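Local coordinates for protein (sliding clamp) (Enterobacteria phage RB69, PDB 1B77) that serves as the trimeric sliding clamp of the phage replisome, binding a peptide of the DNA polymerase and probably tethering that enzyme to DNA for processive synthesis, at residues M1-A15 with I44-N58. Sequence-based numbering, arbitrary orientation.
Sequences MKLSKDTIAILKNFA and ISDEIDFDVALYDLN
M1 lays its thioether end along I48 while its CG meets the edge of the F50 ring. CG stays near the ring plane, 3.8 Å from F50 CE1, while SD sits 5.0 Å from the ring centroid and 55° off its normal, an oblique Met-aromatic contact. The bend at chi3 (-67°) turns CE back onto I48 CG1. Behind this apolar end the charged N-terminus forms a salt bridge, M1 N lying 2.9 Å from D49 OD2 on its syn side; E72 is a second acidic partner of the same nitrogen. One water links K2 N to E47 O.

The second anchor is D46, at the corner after strand 38-44. Its OD2 accepts three bonds at the start of helix 5-15. S4 N, tilted above the carboxylate plane, makes a nearly straight bond (175°); S4 OG arrives on the syn side, and T7 OG1 on the anti side at only 2.6 Å. With T7 OG1 beside its own backbone N, T7 CG2 comes to 4.1 Å from I44 CG2. T7 OG1 also accepts from a water that S45 N donates to.

L57 CD2 packs 3.9 Å from A15 CB and also meets L11, whereas K12 NZ reaches N58 OD1 in a weak bond. Residues 44-58 thus meet the helix at two places, I44 with D46 at its N-terminal start and L57 with N58 near A15, and swing away in between. Three donors converging on one oxygen should hold the D46 carboxylate in a fixed rotation and probably stabilise its negative charge, which would also be consistent with the positive end of the helix dipole.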
ATOM      1  N   MET A   1      -7.747 -32.471  10.900  1.00 40.19           N
ATOM      2  CA  MET A   1      -8.882 -31.559  10.585  1.00 40.16           C
ATOM      3  C   MET A   1      -8.555 -30.676   9.389  1.00 39.84           C
ATOM      4  O   MET A   1      -7.401 -30.563   8.984  1.00 39.28           O
ATOM      5  CB  MET A   1      -9.190 -30.657  11.780  1.00 40.88           C
ATOM      6  CG  MET A   1      -8.074 -29.684  12.101  1.00 41.53           C
ATOM      7  SD  MET A   1      -8.579 -28.406  13.250  1.00 42.72           S
ATOM      8  CE  MET A   1      -9.739 -27.550  12.254  1.00 42.55           C
ATOM      9  N   LYS A   2      -9.586 -30.048   8.835  1.00 39.62           N
ATOM     10  CA  LYS A   2      -9.415 -29.155   7.705  1.00 39.47           C
ATOM     11  C   LYS A   2     -10.126 -27.839   7.975  1.00 39.19           C
ATOM     12  O   LYS A   2     -11.166 -27.809   8.624  1.00 39.23           O
ATOM     13  CB  LYS A   2      -9.969 -29.789   6.427  1.00 39.72           C
ATOM     14  CG  LYS A   2      -9.214 -31.028   5.970  1.00 39.96           C
ATOM     15  CD  LYS A   2      -9.730 -31.521   4.625  1.00 40.19           C
ATOM     16  CE  LYS A   2      -8.936 -32.720   4.106  1.00 40.30           C
ATOM     17  NZ  LYS A   2      -9.108 -33.951   4.935  1.00 40.11           N
ATOM     18  N   LEU A   3      -9.550 -26.745   7.492  1.00 38.82           N
ATOM     19  CA  LEU A   3     -10.156 -25.438   7.668  1.00 38.48           C
ATOM     20  C   LEU A   3     -10.518 -24.849   6.313  1.00 38.24           C
ATOM     21  O   LEU A   3      -9.648 -24.621   5.476  1.00 37.86           O
ATOM     22  CB  LEU A   3      -9.202 -24.495   8.401  1.00 38.35           C
ATOM     23  CG  LEU A   3      -8.911 -24.865   9.855  1.00 38.28           C
ATOM     24  CD1 LEU A   3      -7.893 -23.903  10.437  1.00 38.03           C
ATOM     25  CD2 LEU A   3     -10.206 -24.832  10.656  1.00 38.24           C
ATOM     26  N   SER A   4     -11.808 -24.619   6.100  1.00 38.19           N
ATOM     27  CA  SER A   4     -12.288 -24.042   4.850  1.00 38.33           C
ATOM     28  C   SER A   4     -12.065 -22.533   4.888  1.00 38.37           C
ATOM     29  O   SER A   4     -11.799 -21.964   5.950  1.00 38.16           O
ATOM     30  CB  SER A   4     -13.778 -24.339   4.668  1.00 38.24           C
ATOM     31  OG  SER A   4     -14.534 -23.783   5.728  1.00 38.07           O
ATOM     32  N   LYS A   5     -12.177 -21.890   3.729  1.00 38.54           N
ATOM     33  CA  LYS A   5     -11.978 -20.449   3.628  1.00 38.58           C
ATOM     34  C   LYS A   5     -12.992 -19.640   4.435  1.00 37.69           C
ATOM     35  O   LYS A   5     -12.675 -18.554   4.923  1.00 37.55           O
ATOM     36  CB  LYS A   5     -12.004 -20.016   2.157  1.00 39.94           C
ATOM     37  CG  LYS A   5     -10.737 -20.384   1.380  1.00 41.86           C
ATOM     38  CD  LYS A   5      -9.885 -19.151   1.082  1.00 43.47           C
ATOM     39  CE  LYS A   5      -8.555 -19.536   0.436  1.00 44.48           C
ATOM     40  NZ  LYS A   5      -7.752 -18.336   0.036  1.00 45.47           N
ATOM     41  N   ASP A   6     -14.209 -20.157   4.567  1.00 36.76           N
ATOM     42  CA  ASP A   6     -15.237 -19.467   5.345  1.00 35.86           C
ATOM     43  C   ASP A   6     -14.832 -19.457   6.816  1.00 34.83           C
ATOM     44  O   ASP A   6     -14.913 -18.429   7.496  1.00 34.58           O
ATOM     45  CB  ASP A   6     -16.586 -20.167   5.205  1.00 36.62           C
ATOM     46  CG  ASP A   6     -17.208 -19.956   3.850  1.00 37.56           C
ATOM     47  OD1 ASP A   6     -17.438 -18.779   3.479  1.00 37.67           O
ATOM     48  OD2 ASP A   6     -17.469 -20.970   3.164  1.00 38.40           O
ATOM     49  N   THR A   7     -14.413 -20.621   7.304  1.00 33.23           N
ATOM     50  CA  THR A   7     -13.974 -20.748   8.680  1.00 31.73           C
ATOM     51  C   THR A   7     -12.763 -19.845   8.887  1.00 30.60           C
ATOM     52  O   THR A   7     -12.706 -19.087   9.847  1.00 30.19           O
ATOM     53  CB  THR A   7     -13.592 -22.200   8.998  1.00 31.67           C
ATOM     54  OG1 THR A   7     -14.770 -23.013   8.930  1.00 31.51           O
ATOM     55  CG2 THR A   7     -12.968 -22.305  10.404  1.00 31.63           C
ATOM     56  N   ILE A   8     -11.809 -19.926   7.962  1.00 29.44           N
ATOM     57  CA  ILE A   8     -10.595 -19.125   8.017  1.00 28.25           C
ATOM     58  C   ILE A   8     -10.901 -17.637   8.080  1.00 27.47           C
ATOM     59  O   ILE A   8     -10.245 -16.890   8.810  1.00 26.92           O
ATOM     60  CB  ILE A   8      -9.687 -19.402   6.788  1.00 28.27           C
ATOM     61  CG1 ILE A   8      -9.146 -20.840   6.859  1.00 28.63           C
ATOM     62  CG2 ILE A   8      -8.541 -18.390   6.742  1.00 27.98           C
ATOM     63  CD1 ILE A   8      -8.303 -21.267   5.653  1.00 27.62           C
ATOM     64  N   ALA A   9     -11.897 -17.204   7.314  1.00 26.58           N
ATOM     65  CA  ALA A   9     -12.269 -15.795   7.303  1.00 25.96           C
ATOM     66  C   ALA A   9     -12.822 -15.366   8.660  1.00 25.55           C
ATOM     67  O   ALA A   9     -12.560 -14.255   9.115  1.00 25.34           O
ATOM     68  CB  ALA A   9     -13.299 -15.521   6.199  1.00 26.11           C
ATOM     69  N   ILE A  10     -13.580 -16.240   9.316  1.00 24.83           N
ATOM     70  CA  ILE A  10     -14.119 -15.873  10.615  1.00 24.58           C
ATOM     71  C   ILE A  10     -13.010 -15.885  11.657  1.00 24.16           C
ATOM     72  O   ILE A  10     -12.995 -15.048  12.565  1.00 23.92           O
ATOM     73  CB  ILE A  10     -15.262 -16.811  11.047  1.00 24.93           C
ATOM     74  CG1 ILE A  10     -16.421 -16.694  10.049  1.00 25.57           C
ATOM     75  CG2 ILE A  10     -15.747 -16.418  12.441  1.00 24.74           C
ATOM     76  CD1 ILE A  10     -17.596 -17.663  10.289  1.00 25.97           C
ATOM     77  N   LEU A  11     -12.075 -16.822  11.523  1.00 23.10           N
ATOM     78  CA  LEU A  11     -10.957 -16.895  12.457  1.00 22.68           C
ATOM     79  C   LEU A  11     -10.086 -15.649  12.349  1.00 22.47           C
ATOM     80  O   LEU A  11      -9.461 -15.225  13.325  1.00 22.42           O
ATOM     81  CB  LEU A  11     -10.112 -18.146  12.187  1.00 22.48           C
ATOM     82  CG  LEU A  11     -10.694 -19.423  12.785  1.00 22.13           C
ATOM     83  CD1 LEU A  11      -9.923 -20.637  12.297  1.00 22.01           C
ATOM     84  CD2 LEU A  11     -10.654 -19.308  14.320  1.00 21.89           C
ATOM     85  N   LYS A  12     -10.046 -15.066  11.157  1.00 22.39           N
ATOM     86  CA  LYS A  12      -9.262 -13.864  10.933  1.00 22.76           C
ATOM     87  C   LYS A  12      -9.924 -12.686  11.663  1.00 22.42           C
ATOM     88  O   LYS A  12      -9.232 -11.806  12.172  1.00 21.92           O
ATOM     89  CB  LYS A  12      -9.136 -13.574   9.434  1.00 23.86           C
ATOM     90  CG  LYS A  12      -7.876 -12.789   9.073  1.00 25.63           C
ATOM     91  CD  LYS A  12      -7.721 -12.562   7.569  1.00 26.92           C
ATOM     92  CE  LYS A  12      -6.391 -11.841   7.252  1.00 28.03           C
ATOM     93  NZ  LYS A  12      -5.162 -12.665   7.573  1.00 29.03           N
ATOM     94  N   ASN A  13     -11.255 -12.670  11.728  1.00 21.73           N
ATOM     95  CA  ASN A  13     -11.946 -11.598  12.449  1.00 21.77           C
ATOM     96  C   ASN A  13     -11.659 -11.767  13.943  1.00 21.78           C
ATOM     97  O   ASN A  13     -11.454 -10.788  14.654  1.00 22.01           O
ATOM     98  CB  ASN A  13     -13.459 -11.649  12.193  1.00 21.54           C
ATOM     99  CG  ASN A  13     -14.247 -10.693  13.095  1.00 21.59           C
ATOM    100  OD1 ASN A  13     -14.943 -11.127  14.016  1.00 21.19           O
ATOM    101  ND2 ASN A  13     -14.141  -9.393  12.831  1.00 20.56           N
ATOM    102  N   PHE A  14     -11.630 -13.015  14.404  1.00 21.51           N
ATOM    103  CA  PHE A  14     -11.341 -13.321  15.808  1.00 21.51           C
ATOM    104  C   PHE A  14      -9.924 -12.868  16.209  1.00 21.21           C
ATOM    105  O   PHE A  14      -9.728 -12.312  17.294  1.00 21.24           O
ATOM    106  CB  PHE A  14     -11.502 -14.831  16.065  1.00 21.60           C
ATOM    107  CG  PHE A  14     -12.939 -15.288  16.235  1.00 21.90           C
ATOM    108  CD1 PHE A  14     -13.985 -14.642  15.582  1.00 21.71           C
ATOM    109  CD2 PHE A  14     -13.234 -16.396  17.035  1.00 22.15           C
ATOM    110  CE1 PHE A  14     -15.310 -15.097  15.721  1.00 21.75           C
ATOM    111  CE2 PHE A  14     -14.548 -16.856  17.180  1.00 22.24           C
ATOM    112  CZ  PHE A  14     -15.589 -16.202  16.521  1.00 22.18           C
ATOM    113  N   ALA A  15      -8.943 -13.091  15.335  1.00 20.65           N
ATOM    114  CA  ALA A  15      -7.563 -12.698  15.626  1.00 20.57           C
ATOM    115  C   ALA A  15      -7.430 -11.193  15.852  1.00 21.10           C
ATOM    116  O   ALA A  15      -6.481 -10.738  16.494  1.00 21.14           O
ATOM    117  CB  ALA A  15      -6.633 -13.129  14.495  1.00 20.42           C
ATOM    118  N   ILE A  44     -19.196 -23.437  13.042  1.00 32.18           N
ATOM    119  CA  ILE A  44     -18.505 -23.596  11.768  1.00 32.88           C
ATOM    120  C   ILE A  44     -18.848 -24.928  11.111  1.00 33.50           C
ATOM    121  O   ILE A  44     -19.395 -25.824  11.756  1.00 33.78           O
ATOM    122  CB  ILE A  44     -16.967 -23.493  11.956  1.00 32.79           C
ATOM    123  CG1 ILE A  44     -16.501 -24.466  13.041  1.00 33.12           C
ATOM    124  CG2 ILE A  44     -16.586 -22.068  12.320  1.00 32.57           C
ATOM    125  CD1 ILE A  44     -14.994 -24.459  13.292  1.00 32.93           C
ATOM    126  N   SER A  45     -18.523 -25.060   9.829  1.00 34.14           N
ATOM    127  CA  SER A  45     -18.825 -26.287   9.099  1.00 35.12           C
ATOM    128  C   SER A  45     -17.701 -27.315   9.177  1.00 35.26           C
ATOM    129  O   SER A  45     -17.861 -28.454   8.731  1.00 35.61           O
ATOM    130  CB  SER A  45     -19.132 -25.967   7.633  1.00 35.36           C
ATOM    131  OG  SER A  45     -18.042 -25.293   7.027  1.00 36.96           O
ATOM    132  N   ASP A  46     -16.566 -26.909   9.740  1.00 35.19           N
ATOM    133  CA  ASP A  46     -15.420 -27.799   9.883  1.00 35.18           C
ATOM    134  C   ASP A  46     -15.403 -28.404  11.277  1.00 35.29           C
ATOM    135  O   ASP A  46     -15.863 -27.786  12.241  1.00 35.75           O
ATOM    136  CB  ASP A  46     -14.118 -27.032   9.644  1.00 35.17           C
ATOM    137  CG  ASP A  46     -14.020 -26.480   8.238  1.00 35.34           C
ATOM    138  OD1 ASP A  46     -14.126 -27.283   7.291  1.00 36.10           O
ATOM    139  OD2 ASP A  46     -13.838 -25.255   8.078  1.00 34.64           O
ATOM    140  N   GLU A  47     -14.864 -29.611  11.390  1.00 35.25           N
ATOM    141  CA  GLU A  47     -14.801 -30.274  12.680  1.00 35.14           C
ATOM    142  C   GLU A  47     -13.396 -30.210  13.261  1.00 34.64           C
ATOM    143  O   GLU A  47     -12.460 -30.730  12.664  1.00 34.97           O
ATOM    144  CB  GLU A  47     -15.219 -31.738  12.549  1.00 35.77           C
ATOM    145  CG  GLU A  47     -15.193 -32.476  13.878  1.00 36.74           C
ATOM    146  CD  GLU A  47     -16.308 -32.046  14.804  1.00 20.05           C
ATOM    147  OE1 GLU A  47     -16.822 -30.913  14.639  1.00 20.05           O
ATOM    148  OE2 GLU A  47     -16.678 -32.819  15.724  1.00 20.05           O
ATOM    149  N   ILE A  48     -13.244 -29.564  14.413  1.00 33.83           N
ATOM    150  CA  ILE A  48     -11.937 -29.485  15.057  1.00 33.13           C
ATOM    151  C   ILE A  48     -11.733 -30.823  15.770  1.00 32.90           C
ATOM    152  O   ILE A  48     -12.533 -31.193  16.634  1.00 32.25           O
ATOM    153  CB  ILE A  48     -11.897 -28.345  16.079  1.00 33.21           C
ATOM    154  CG1 ILE A  48     -12.119 -27.011  15.363  1.00 33.10           C
ATOM    155  CG2 ILE A  48     -10.584 -28.369  16.831  1.00 32.55           C
ATOM    156  CD1 ILE A  48     -12.189 -25.813  16.287  1.00 32.96           C
ATOM    157  N   ASP A  49     -10.669 -31.544  15.413  1.00 32.66           N
ATOM    158  CA  ASP A  49     -10.421 -32.862  15.996  1.00 32.35           C
ATOM    159  C   ASP A  49      -9.288 -33.004  17.001  1.00 32.15           C
ATOM    160  O   ASP A  49      -8.854 -34.112  17.301  1.00 32.54           O
ATOM    161  CB  ASP A  49     -10.269 -33.907  14.886  1.00 32.77           C
ATOM    162  CG  ASP A  49      -9.152 -33.579  13.911  1.00 33.52           C
ATOM    163  OD1 ASP A  49      -8.293 -32.728  14.236  1.00 33.43           O
ATOM    164  OD2 ASP A  49      -9.132 -34.191  12.817  1.00 33.97           O
ATOM    165  N   PHE A  50      -8.790 -31.889  17.512  1.00 31.62           N
ATOM    166  CA  PHE A  50      -7.766 -31.927  18.547  1.00 30.89           C
ATOM    167  C   PHE A  50      -7.723 -30.560  19.203  1.00 30.34           C
ATOM    168  O   PHE A  50      -8.038 -29.553  18.569  1.00 30.17           O
ATOM    169  CB  PHE A  50      -6.386 -32.342  17.998  1.00 31.18           C
ATOM    170  CG  PHE A  50      -5.752 -31.347  17.070  1.00 31.73           C
ATOM    171  CD1 PHE A  50      -6.184 -31.224  15.754  1.00 31.69           C
ATOM    172  CD2 PHE A  50      -4.683 -30.564  17.502  1.00 31.82           C
ATOM    173  CE1 PHE A  50      -5.565 -30.337  14.882  1.00 31.84           C
ATOM    174  CE2 PHE A  50      -4.055 -29.673  16.635  1.00 32.06           C
ATOM    175  CZ  PHE A  50      -4.497 -29.561  15.320  1.00 31.90           C
ATOM    176  N   ASP A  51      -7.384 -30.526  20.484  1.00 29.72           N
ATOM    177  CA  ASP A  51      -7.322 -29.263  21.199  1.00 29.31           C
ATOM    178  C   ASP A  51      -5.912 -28.691  21.126  1.00 28.81           C
ATOM    179  O   ASP A  51      -4.922 -29.407  21.307  1.00 28.63           O
ATOM    180  CB  ASP A  51      -7.744 -29.460  22.653  1.00 29.92           C
ATOM    181  CG  ASP A  51      -9.052 -30.214  22.767  1.00 30.59           C
ATOM    182  OD1 ASP A  51     -10.118 -29.558  22.735  1.00 30.29           O
ATOM    183  OD2 ASP A  51      -9.013 -31.467  22.861  1.00 31.17           O
ATOM    184  N   VAL A  52      -5.822 -27.399  20.836  1.00 27.91           N
ATOM    185  CA  VAL A  52      -4.521 -26.762  20.726  1.00 27.02           C
ATOM    186  C   VAL A  52      -4.648 -25.250  20.824  1.00 26.47           C
ATOM    187  O   VAL A  52      -5.591 -24.654  20.305  1.00 26.10           O
ATOM    188  CB  VAL A  52      -3.834 -27.145  19.384  1.00 27.14           C
ATOM    189  CG1 VAL A  52      -4.621 -26.567  18.215  1.00 26.85           C
ATOM    190  CG2 VAL A  52      -2.369 -26.672  19.375  1.00 26.81           C
ATOM    191  N   ALA A  53      -3.691 -24.642  21.510  1.00 25.80           N
ATOM    192  CA  ALA A  53      -3.678 -23.208  21.682  1.00 25.19           C
ATOM    193  C   ALA A  53      -2.727 -22.584  20.672  1.00 24.66           C
ATOM    194  O   ALA A  53      -1.629 -23.089  20.442  1.00 25.24           O
ATOM    195  CB  ALA A  53      -3.243 -22.855  23.100  1.00 25.30           C
ATOM    196  N   LEU A  54      -3.154 -21.483  20.073  1.00 23.67           N
ATOM    197  CA  LEU A  54      -2.342 -20.764  19.102  1.00 22.87           C
ATOM    198  C   LEU A  54      -2.014 -19.376  19.658  1.00 22.46           C
ATOM    199  O   LEU A  54      -2.913 -18.624  20.034  1.00 22.36           O
ATOM    200  CB  LEU A  54      -3.098 -20.644  17.782  1.00 22.21           C
ATOM    201  CG  LEU A  54      -3.222 -21.949  16.997  1.00 22.27           C
ATOM    202  CD1 LEU A  54      -4.305 -21.811  15.927  1.00 22.26           C
ATOM    203  CD2 LEU A  54      -1.880 -22.296  16.380  1.00 21.72           C
ATOM    204  N   TYR A  55      -0.725 -19.057  19.719  1.00 21.93           N
ATOM    205  CA  TYR A  55      -0.249 -17.771  20.232  1.00 21.90           C
ATOM    206  C   TYR A  55      -0.447 -16.658  19.202  1.00 21.71           C
ATOM    207  O   TYR A  55      -0.815 -15.539  19.555  1.00 21.67           O
ATOM    208  CB  TYR A  55       1.241 -17.869  20.567  1.00 22.59           C
ATOM    209  CG  TYR A  55       1.809 -16.662  21.284  1.00 23.05           C
ATOM    210  CD1 TYR A  55       1.478 -16.395  22.609  1.00 23.40           C
ATOM    211  CD2 TYR A  55       2.672 -15.781  20.630  1.00 23.46           C
ATOM    212  CE1 TYR A  55       1.994 -15.278  23.274  1.00 24.10           C
ATOM    213  CE2 TYR A  55       3.196 -14.659  21.283  1.00 24.07           C
ATOM    214  CZ  TYR A  55       2.854 -14.416  22.603  1.00 24.40           C
ATOM    215  OH  TYR A  55       3.389 -13.332  23.259  1.00 25.20           O
ATOM    216  N   ASP A  56      -0.197 -16.973  17.933  1.00 21.17           N
ATOM    217  CA  ASP A  56      -0.321 -16.000  16.848  1.00 21.44           C
ATOM    218  C   ASP A  56      -1.242 -16.540  15.760  1.00 21.51           C
ATOM    219  O   ASP A  56      -0.788 -16.985  14.706  1.00 21.16           O
ATOM    220  CB  ASP A  56       1.057 -15.708  16.244  1.00 21.39           C
ATOM    221  CG  ASP A  56       1.049 -14.498  15.314  1.00 21.79           C
ATOM    222  OD1 ASP A  56      -0.033 -14.105  14.814  1.00 21.17           O
ATOM    223  OD2 ASP A  56       2.147 -13.948  15.074  1.00 22.16           O
ATOM    224  N   LEU A  57      -2.541 -16.485  16.030  1.00 21.82           N
ATOM    225  CA  LEU A  57      -3.556 -16.979  15.115  1.00 22.29           C
ATOM    226  C   LEU A  57      -3.481 -16.372  13.722  1.00 22.94           C
ATOM    227  O   LEU A  57      -3.621 -17.079  12.725  1.00 23.10           O
ATOM    228  CB  LEU A  57      -4.946 -16.721  15.704  1.00 21.95           C
ATOM    229  CG  LEU A  57      -6.142 -17.085  14.826  1.00 21.89           C
ATOM    230  CD1 LEU A  57      -6.036 -18.536  14.398  1.00 21.49           C
ATOM    231  CD2 LEU A  57      -7.436 -16.831  15.597  1.00 21.66           C
ATOM    232  N   ASN A  58      -3.253 -15.068  13.640  1.00 23.31           N
ATOM    233  CA  ASN A  58      -3.206 -14.437  12.332  1.00 24.42           C
ATOM    234  C   ASN A  58      -2.123 -14.977  11.412  1.00 24.19           C
ATOM    235  O   ASN A  58      -2.388 -15.230  10.234  1.00 24.04           O
ATOM    236  CB  ASN A  58      -3.038 -12.931  12.447  1.00 25.71           C
ATOM    237  CG  ASN A  58      -3.511 -12.220  11.203  1.00 27.47           C
ATOM    238  OD1 ASN A  58      -4.705 -12.268  10.874  1.00 28.09           O
ATOM    239  ND2 ASN A  58      -2.585 -11.573  10.489  1.00 27.58           N
TER
HETATM  240  O   HOH W   1     -12.092 -30.937   9.914  1.00 33.41           O
HETATM  241  O   HOH W   2     -17.443 -22.630   8.671  1.00 27.15           O